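Local atomic coordinates of Rab GDP-dissociation inhibitor (Saccharomyces cerevisiae, PDB entry 2BCG), a protein that inhibits release of GDP from the Rab GTPase SEC4, serves an essential role in yeast secretion, and extracts GDP-bound YPT7 from vacuolar membranes. Residues A[246-249]-A[250-253]; A[280-284]-A[285-289]; A[424-427]-A[428-432]. All coordinates share one frame; numbering follows the deposited sequence.

How the contacts relate
Contacts 1 and 3 are successive turns of two helices, 243-254 and 424-438, with nearest atoms about 7 Å apart; both pack side chains against helices 21-32 and 96-104. Contact 2 is the tip of the beta hairpin 276-288, further from the middle of the chain, its centre about 21 Å from that of contact 1. Contacts 1 and 2 share strand 258-260 as a neighbour, through Y259 and M260. Contact 1 is wholly buried, partly by the chain of another protein. Contacts 2 and 3 each have a covered, largely apolar side and a more open polar one: lysine and threonine in contact 2, a water-linked cluster of charges in contact 3.

Contact 1: residues A[246-249]-A[250-253]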
loop_
_atom_site.group_PDB
_atom_site.type_symbol
_atom_site.label_atom_id
_atom_site.label_comp_id
_atom_site.label_asym_id
_atom_site.label_seq_id
_atom_site.Cartn_x
_atom_site.Cartn_y
_atom_site.Cartn_z
ATOM N N GLN A 246 -2.773 -4.234 -1.009
ATOM C CA GLN A 246 -2.713 -5.614 -0.493
ATOM C C GLN A 246 -3.206 -5.650 0.958
ATOM O O GLN A 246 -3.899 -6.585 1.370
ATOM C CB GLN A 246 -1.300 -6.182 -0.603
ATOM C CG GLN A 246 -0.941 -6.477 -2.070
ATOM C CD GLN A 246 0.442 -7.072 -2.199
ATOM O OE1 GLN A 246 0.706 -8.178 -1.748
ATOM N NE2 GLN A 246 1.340 -6.320 -2.792
ATOM N N GLY A 247 -2.871 -4.607 1.711
ATOM C CA GLY A 247 -3.287 -4.566 3.107
ATOM C C GLY A 247 -4.777 -4.361 3.270
ATOM O O GLY A 247 -5.427 -4.979 4.148
ATOM N N PHE A 248 -5.338 -3.454 2.472
ATOM C CA PHE A 248 -6.787 -3.236 2.543
ATOM C C PHE A 248 -7.551 -4.454 2.002
ATOM O O PHE A 248 -8.665 -4.746 2.480
ATOM C CB PHE A 248 -7.185 -1.922 1.877
ATOM C CG PHE A 248 -6.876 -0.731 2.746
ATOM C CD1 PHE A 248 -7.732 -0.394 3.821
ATOM C CD2 PHE A 248 -5.695 -0.003 2.559
ATOM C CE1 PHE A 248 -7.432 0.691 4.658
ATOM C CE2 PHE A 248 -5.372 1.071 3.424
ATOM C CZ PHE A 248 -6.260 1.437 4.454
ATOM N N ALA A 249 -6.983 -5.149 1.014
ATOM C CA ALA A 249 -7.598 -6.405 0.511
ATOM C C ALA A 249 -7.620 -7.456 1.626
ATOM O O ALA A 249 -8.611 -8.181 1.789
ATOM C CB ALA A 249 -6.833 -6.938 -0.703
ATOM N N ARG A 250 -6.527 -7.539 2.387
ATOM C CA ARG A 250 -6.517 -8.461 3.529
ATOM C C ARG A 250 -7.627 -8.064 4.556
ATOM O O ARG A 250 -8.376 -8.941 5.037
ATOM C CB ARG A 250 -5.145 -8.517 4.175
ATOM C CG ARG A 250 -5.158 -9.456 5.370
ATOM C CD ARG A 250 -3.793 -9.598 5.959
ATOM N NE ARG A 250 -3.890 -10.454 7.137
ATOM C CZ ARG A 250 -3.877 -11.796 7.085
ATOM N NH1 ARG A 250 -3.714 -12.457 5.913
ATOM N NH2 ARG A 250 -4.025 -12.473 8.220
ATOM N N LEU A 251 -7.758 -6.749 4.849
ATOM C CA LEU A 251 -8.835 -6.278 5.770
ATOM C C LEU A 251 -10.205 -6.745 5.250
ATOM O O LEU A 251 -11.031 -7.307 5.996
ATOM C CB LEU A 251 -8.810 -4.751 5.871
ATOM C CG LEU A 251 -9.920 -4.151 6.736
ATOM C CD1 LEU A 251 -9.689 -4.384 8.233
ATOM C CD2 LEU A 251 -10.021 -2.660 6.414
ATOM N N SER A 252 -10.444 -6.540 3.960
ATOM C CA SER A 252 -11.705 -6.984 3.380
ATOM C C SER A 252 -11.881 -8.509 3.544
ATOM O O SER A 252 -12.955 -8.965 3.954
ATOM C CB SER A 252 -11.766 -6.635 1.894
ATOM O OG SER A 252 -13.036 -6.978 1.389
ATOM N N ALA A 253 -10.841 -9.272 3.227
ATOM C CA ALA A 253 -10.932 -10.761 3.322
ATOM C C ALA A 253 -11.242 -11.197 4.755
ATOM O O ALA A 253 -12.053 -12.091 4.989
ATOM C CB ALA A 253 -9.627 -11.384 2.832
#
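The ring of F248 is met obliquely by L251, CD1 of F248 lying 4.1 Å from CD2 of L251. The two side chains run alongside one another, and I21, C24 and I25 of helix 21-32 and I100, L101 and T104 of helix 96-104 pack round the same ring. In R250 the flat group is the guanidinium, which the extended chain, with CG anti to the backbone N (chi1 179°), carries away from the preceding turn. Its NH2 forms a salt bridge outside this helix, with an acidic side chain of the chain of another protein, and the R250 side chain packs on an aromatic residue of that chain. Q246 OE1 takes a hydrogen bond from the partner's backbone, while Q246 NE2 donates to G242 O. Beneath these groups the helix repeats its i to i+4 bonds, such as S252 N to F248 O at 2.9 Å and A253 N to A249 O, also 2.9 Å. One side of helix 243-254 is therefore largely apolar and faces the protein's own helices, with S252 OG adding hydroxyl bonds to S27 and S31, whereas Q246 and R250 present polar ends to the partner, as befits a region known to interact with YPT1.

Contact 2: residues A[280-284]-A[285-289]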
loop_
_atom_site.group_PDB
_atom_site.type_symbol
_atom_site.label_atom_id
_atom_site.label_comp_id
_atom_site.label_asym_id
_atom_site.label_seq_id
_atom_site.Cartn_x
_atom_site.Cartn_y
_atom_site.Cartn_z
ATOM N N VAL A 280 -21.776 -9.632 -13.168
ATOM C CA VAL A 280 -20.687 -9.896 -14.123
ATOM C C VAL A 280 -20.630 -11.388 -14.456
ATOM O O VAL A 280 -20.939 -12.228 -13.601
ATOM C CB VAL A 280 -19.286 -9.416 -13.607
ATOM C CG1 VAL A 280 -19.275 -7.911 -13.428
ATOM C CG2 VAL A 280 -18.881 -10.135 -12.337
ATOM N N LYS A 281 -20.233 -11.702 -15.693
ATOM C CA LYS A 281 -19.961 -13.075 -16.103
ATOM C C LYS A 281 -18.454 -13.259 -16.234
ATOM O O LYS A 281 -17.749 -12.429 -16.826
ATOM C CB LYS A 281 -20.649 -13.369 -17.442
ATOM C CG LYS A 281 -20.525 -14.807 -17.968
ATOM C CD LYS A 281 -21.253 -14.953 -19.328
ATOM C CE LYS A 281 -21.139 -16.352 -19.927
ATOM N NZ LYS A 281 -22.058 -16.482 -21.123
ATOM N N THR A 282 -17.967 -14.360 -15.665
ATOM C CA THR A 282 -16.558 -14.683 -15.684
ATOM C C THR A 282 -16.400 -16.167 -16.012
ATOM O O THR A 282 -17.397 -16.897 -16.045
ATOM C CB THR A 282 -15.927 -14.410 -14.295
ATOM O OG1 THR A 282 -16.366 -15.421 -13.393
ATOM C CG2 THR A 282 -16.303 -13.015 -13.717
ATOM N N LYS A 283 -15.149 -16.594 -16.240
ATOM C CA LYS A 283 -14.792 -18.006 -16.432
ATOM C C LYS A 283 -15.197 -18.889 -15.258
ATOM O O LYS A 283 -15.288 -20.109 -15.396
ATOM C CB LYS A 283 -13.276 -18.138 -16.670
ATOM C CG LYS A 283 -12.413 -17.784 -15.456
ATOM C CD LYS A 283 -10.930 -17.769 -15.803
ATOM C CE LYS A 283 -10.096 -17.541 -14.551
ATOM N NZ LYS A 283 -8.639 -17.458 -14.845
ATOM N N LEU A 284 -15.422 -18.268 -14.096
ATOM C CA LEU A 284 -15.807 -18.989 -12.864
ATOM C C LEU A 284 -17.313 -18.993 -12.604
ATOM O O LEU A 284 -17.786 -19.645 -11.679
ATOM C CB LEU A 284 -15.078 -18.409 -11.641
ATOM C CG LEU A 284 -13.546 -18.525 -11.613
ATOM C CD1 LEU A 284 -12.999 -17.909 -10.328
ATOM C CD2 LEU A 284 -13.111 -19.982 -11.745
ATOM N N GLY A 285 -18.065 -18.254 -13.412
ATOM C CA GLY A 285 -19.511 -18.173 -13.252
ATOM C C GLY A 285 -20.037 -16.752 -13.319
ATOM O O GLY A 285 -19.299 -15.811 -13.610
ATOM N N THR A 286 -21.322 -16.618 -13.037
ATOM C CA THR A 286 -21.988 -15.335 -13.070
ATOM C C THR A 286 -22.300 -14.928 -11.620
ATOM O O THR A 286 -22.837 -15.711 -10.833
ATOM C CB THR A 286 -23.235 -15.408 -13.959
ATOM O OG1 THR A 286 -22.802 -15.653 -15.311
ATOM C CG2 THR A 286 -24.013 -14.105 -13.888
ATOM N N PHE A 287 -21.913 -13.698 -11.285
ATOM C CA PHE A 287 -22.030 -13.163 -9.928
ATOM C C PHE A 287 -22.875 -11.901 -9.964
ATOM O O PHE A 287 -22.738 -11.101 -10.886
ATOM C CB PHE A 287 -20.641 -12.877 -9.352
ATOM C CG PHE A 287 -19.737 -14.082 -9.412
ATOM C CD1 PHE A 287 -18.647 -14.130 -10.275
ATOM C CD2 PHE A 287 -20.052 -15.218 -8.680
ATOM C CE1 PHE A 287 -17.841 -15.294 -10.369
ATOM C CE2 PHE A 287 -19.258 -16.376 -8.766
ATOM C CZ PHE A 287 -18.160 -16.412 -9.616
ATOM N N LYS A 288 -23.760 -11.755 -8.971
ATOM C CA LYS A 288 -24.727 -10.643 -8.957
ATOM C C LYS A 288 -24.612 -9.788 -7.703
ATOM O O LYS A 288 -24.355 -10.298 -6.627
ATOM C CB LYS A 288 -26.154 -11.187 -9.093
ATOM C CG LYS A 288 -26.381 -11.889 -10.440
ATOM C CD LYS A 288 -27.784 -12.406 -10.522
ATOM C CE LYS A 288 -28.102 -12.904 -11.920
ATOM N NZ LYS A 288 -29.450 -13.571 -11.949
ATOM N N ALA A 289 -24.854 -8.484 -7.857
ATOM C CA ALA A 289 -24.920 -7.575 -6.708
ATOM C C ALA A 289 -25.710 -6.338 -7.147
ATOM O O ALA A 289 -25.759 -6.034 -8.337
ATOM C CB ALA A 289 -23.535 -7.174 -6.262
#
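Strands 280-282 and 285-288 run antiparallel, the axes of these short segments 4.7 Å apart at closest approach and their directions 157° from one another, with V280-F287 and T282-G285 as hydrogen-bonded pairs and K281-T286 as the non-hydrogen-bonded pair between them. V280 and F287 exchange both backbone bonds, F287 N reaching V280 O at 2.9 Å. At the tip, T282 N donates to G285 O at 2.8 Å, and T282 OG1 donates to the same oxygen at 3.0 Å, so two bonds grip it. That hydroxyl sits between its own backbone N and carbonyl carbon (chi1 73°), which turns it inward over the loop. It also accepts from L284 N at 3.1 Å, an ST turn. Together these bonds brace a two-residue hairpin closed by a type I turn from T282 to G285. Glycine suits the last turn position, because a beta carbon on this backbone would jam against L284 O. G285 C lies over one face of the F287 ring, 3.9 Å above its plane and offset toward the rim. T282 OG1 approaches the same ring obliquely at CE1, and L284 CB lies 4.2 Å from CZ. V280 CG2 lies near F287 CB on this side of the hairpin, where V280 meets I40, F287 meets L38, and M260 receives both F287 and L284. L284 also packs on an aromatic side chain of the chain of another protein. On the other side, the K281 and T286 side chains cross at a slant, K281 CG 3.6 Å from T286 OG1; the lysine then extends away, exposed. K283, within the turn, sends NZ to D262 O.

Contact 3: residues A[424-427]-A[428-432]; sequences ESMT and DDVKD
D428 folds its carboxylate back toward the turn before it, CG lying 3.3 Å from E424 O, the carbonyl that accepts the backbone bond from D428 N. A water lies 2.7 Å from D428 OD2 and can donate to it or, weakly, to E424 OE2, with more acceptors near than protons. The same water lies 2.7 Å from T427 OG1, linking three side chains about one turn apart. E424 OE2 also accepts from E96 N, on helix 96-104. D429 N donates to S425 O, and its carboxylate leads away from the preceding turn, OD2 accepting from R415 N. V430 points back at the preceding turn: its N bonds M426 O, and CG2 lies beside M426 SD at 3.8 Å. The methionine chain, bent at chi2 (-78°), brings its sulfur there, and I25 of helix 21-32 touches both residues. K431 bonds T427 O through its N at 2.9 Å; a bend at chi3 (-78°) curls its chain over that carbonyl, CE passing 3.6 Å from the oxygen. NZ then donates to the water at 3.0 Å and makes a long salt bridge, 3.9 Å, to D428 OD2. A methionine in its place would probably leave that water without its ammonium donor and the D428 carboxylate without its nearby positive charge. D432 continues outward to a salt bridge with R436, its N bonded to D428 O. The whole is the start of an amphipathic helix, M426 and V430 packed inward with i to i+4 spacing and a water-bridged charge cluster lining another side.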
loop_
_atom_site.group_PDB
_atom_site.type_symbol
_atom_site.label_atom_id
_atom_site.label_comp_id
_atom_site.label_asym_id
_atom_site.label_seq_id
_atom_site.Cartn_x
_atom_site.Cartn_y
_atom_site.Cartn_z
ATOM N N GLU A 424 -3.718 12.500 -0.572
ATOM C CA GLU A 424 -4.935 13.142 -0.054
ATOM C C GLU A 424 -6.079 13.156 -1.071
ATOM O O GLU A 424 -7.249 12.931 -0.704
ATOM C CB GLU A 424 -4.634 14.544 0.470
ATOM C CG GLU A 424 -5.339 14.862 1.748
ATOM C CD GLU A 424 -5.054 13.883 2.907
ATOM O OE1 GLU A 424 -3.965 13.238 2.984
ATOM O OE2 GLU A 424 -5.954 13.759 3.747
ATOM N N SER A 425 -5.787 13.408 -2.348
ATOM C CA SER A 425 -6.884 13.419 -3.326
ATOM C C SER A 425 -7.480 11.992 -3.518
ATOM O O SER A 425 -8.666 11.849 -3.859
ATOM C CB SER A 425 -6.466 14.024 -4.672
ATOM O OG SER A 425 -5.457 13.233 -5.272
ATOM N N MET A 426 -6.684 10.948 -3.275
ATOM C CA MET A 426 -7.168 9.560 -3.387
ATOM C C MET A 426 -8.135 9.293 -2.227
ATOM O O MET A 426 -9.211 8.736 -2.460
ATOM C CB MET A 426 -5.986 8.569 -3.424
ATOM C CG MET A 426 -6.347 7.072 -3.534
ATOM S SD MET A 426 -6.907 6.362 -1.943
ATOM C CE MET A 426 -5.326 6.408 -1.028
ATOM N N THR A 427 -7.807 9.737 -1.003
ATOM C CA THR A 427 -8.754 9.531 0.116
ATOM C C THR A 427 -9.992 10.430 -0.024
ATOM O O THR A 427 -11.088 10.061 0.402
ATOM C CB THR A 427 -8.111 9.664 1.500
ATOM O OG1 THR A 427 -7.377 10.877 1.562
ATOM C CG2 THR A 427 -7.162 8.498 1.730
ATOM N N ASP A 428 -9.826 11.617 -0.597
ATOM C CA ASP A 428 -11.014 12.427 -0.943
ATOM C C ASP A 428 -11.945 11.607 -1.834
ATOM O O ASP A 428 -13.176 11.635 -1.649
ATOM C CB ASP A 428 -10.647 13.751 -1.634
ATOM C CG ASP A 428 -10.005 14.740 -0.688
ATOM O OD1 ASP A 428 -9.460 15.743 -1.210
ATOM O OD2 ASP A 428 -10.052 14.543 0.548
ATOM N N ASP A 429 -11.363 10.907 -2.826
ATOM C CA ASP A 429 -12.148 10.097 -3.764
ATOM C C ASP A 429 -12.814 8.934 -3.013
ATOM O O ASP A 429 -14.013 8.684 -3.174
ATOM C CB ASP A 429 -11.258 9.565 -4.892
ATOM C CG ASP A 429 -12.047 9.083 -6.096
ATOM O OD1 ASP A 429 -13.205 9.568 -6.303
ATOM O OD2 ASP A 429 -11.506 8.247 -6.853
ATOM N N VAL A 430 -12.066 8.218 -2.176
ATOM C CA VAL A 430 -12.688 7.179 -1.335
ATOM C C VAL A 430 -13.906 7.713 -0.555
ATOM O O VAL A 430 -14.966 7.108 -0.559
ATOM C CB VAL A 430 -11.656 6.626 -0.335
ATOM C CG1 VAL A 430 -12.315 5.779 0.790
ATOM C CG2 VAL A 430 -10.596 5.805 -1.099
ATOM N N LYS A 431 -13.732 8.843 0.129
ATOM C CA LYS A 431 -14.812 9.377 0.991
ATOM C C LYS A 431 -16.009 9.764 0.140
ATOM O O LYS A 431 -17.176 9.496 0.513
ATOM C CB LYS A 431 -14.337 10.605 1.779
ATOM C CG LYS A 431 -13.463 10.255 2.994
ATOM C CD LYS A 431 -12.996 11.482 3.840
ATOM C CE LYS A 431 -11.838 12.246 3.202
ATOM N NZ LYS A 431 -11.253 13.342 4.069
ATOM N N ASP A 432 -15.740 10.366 -1.017
ATOM C CA ASP A 432 -16.812 10.784 -1.904
ATOM C C ASP A 432 -17.573 9.558 -2.430
ATOM O O ASP A 432 -18.815 9.538 -2.415
ATOM C CB ASP A 432 -16.238 11.623 -3.055
ATOM C CG ASP A 432 -17.304 12.100 -3.999
ATOM O OD1 ASP A 432 -17.149 11.914 -5.237
ATOM O OD2 ASP A 432 -18.344 12.641 -3.501
HETATM O O HOH W 1 -8.861 12.982 2.338
#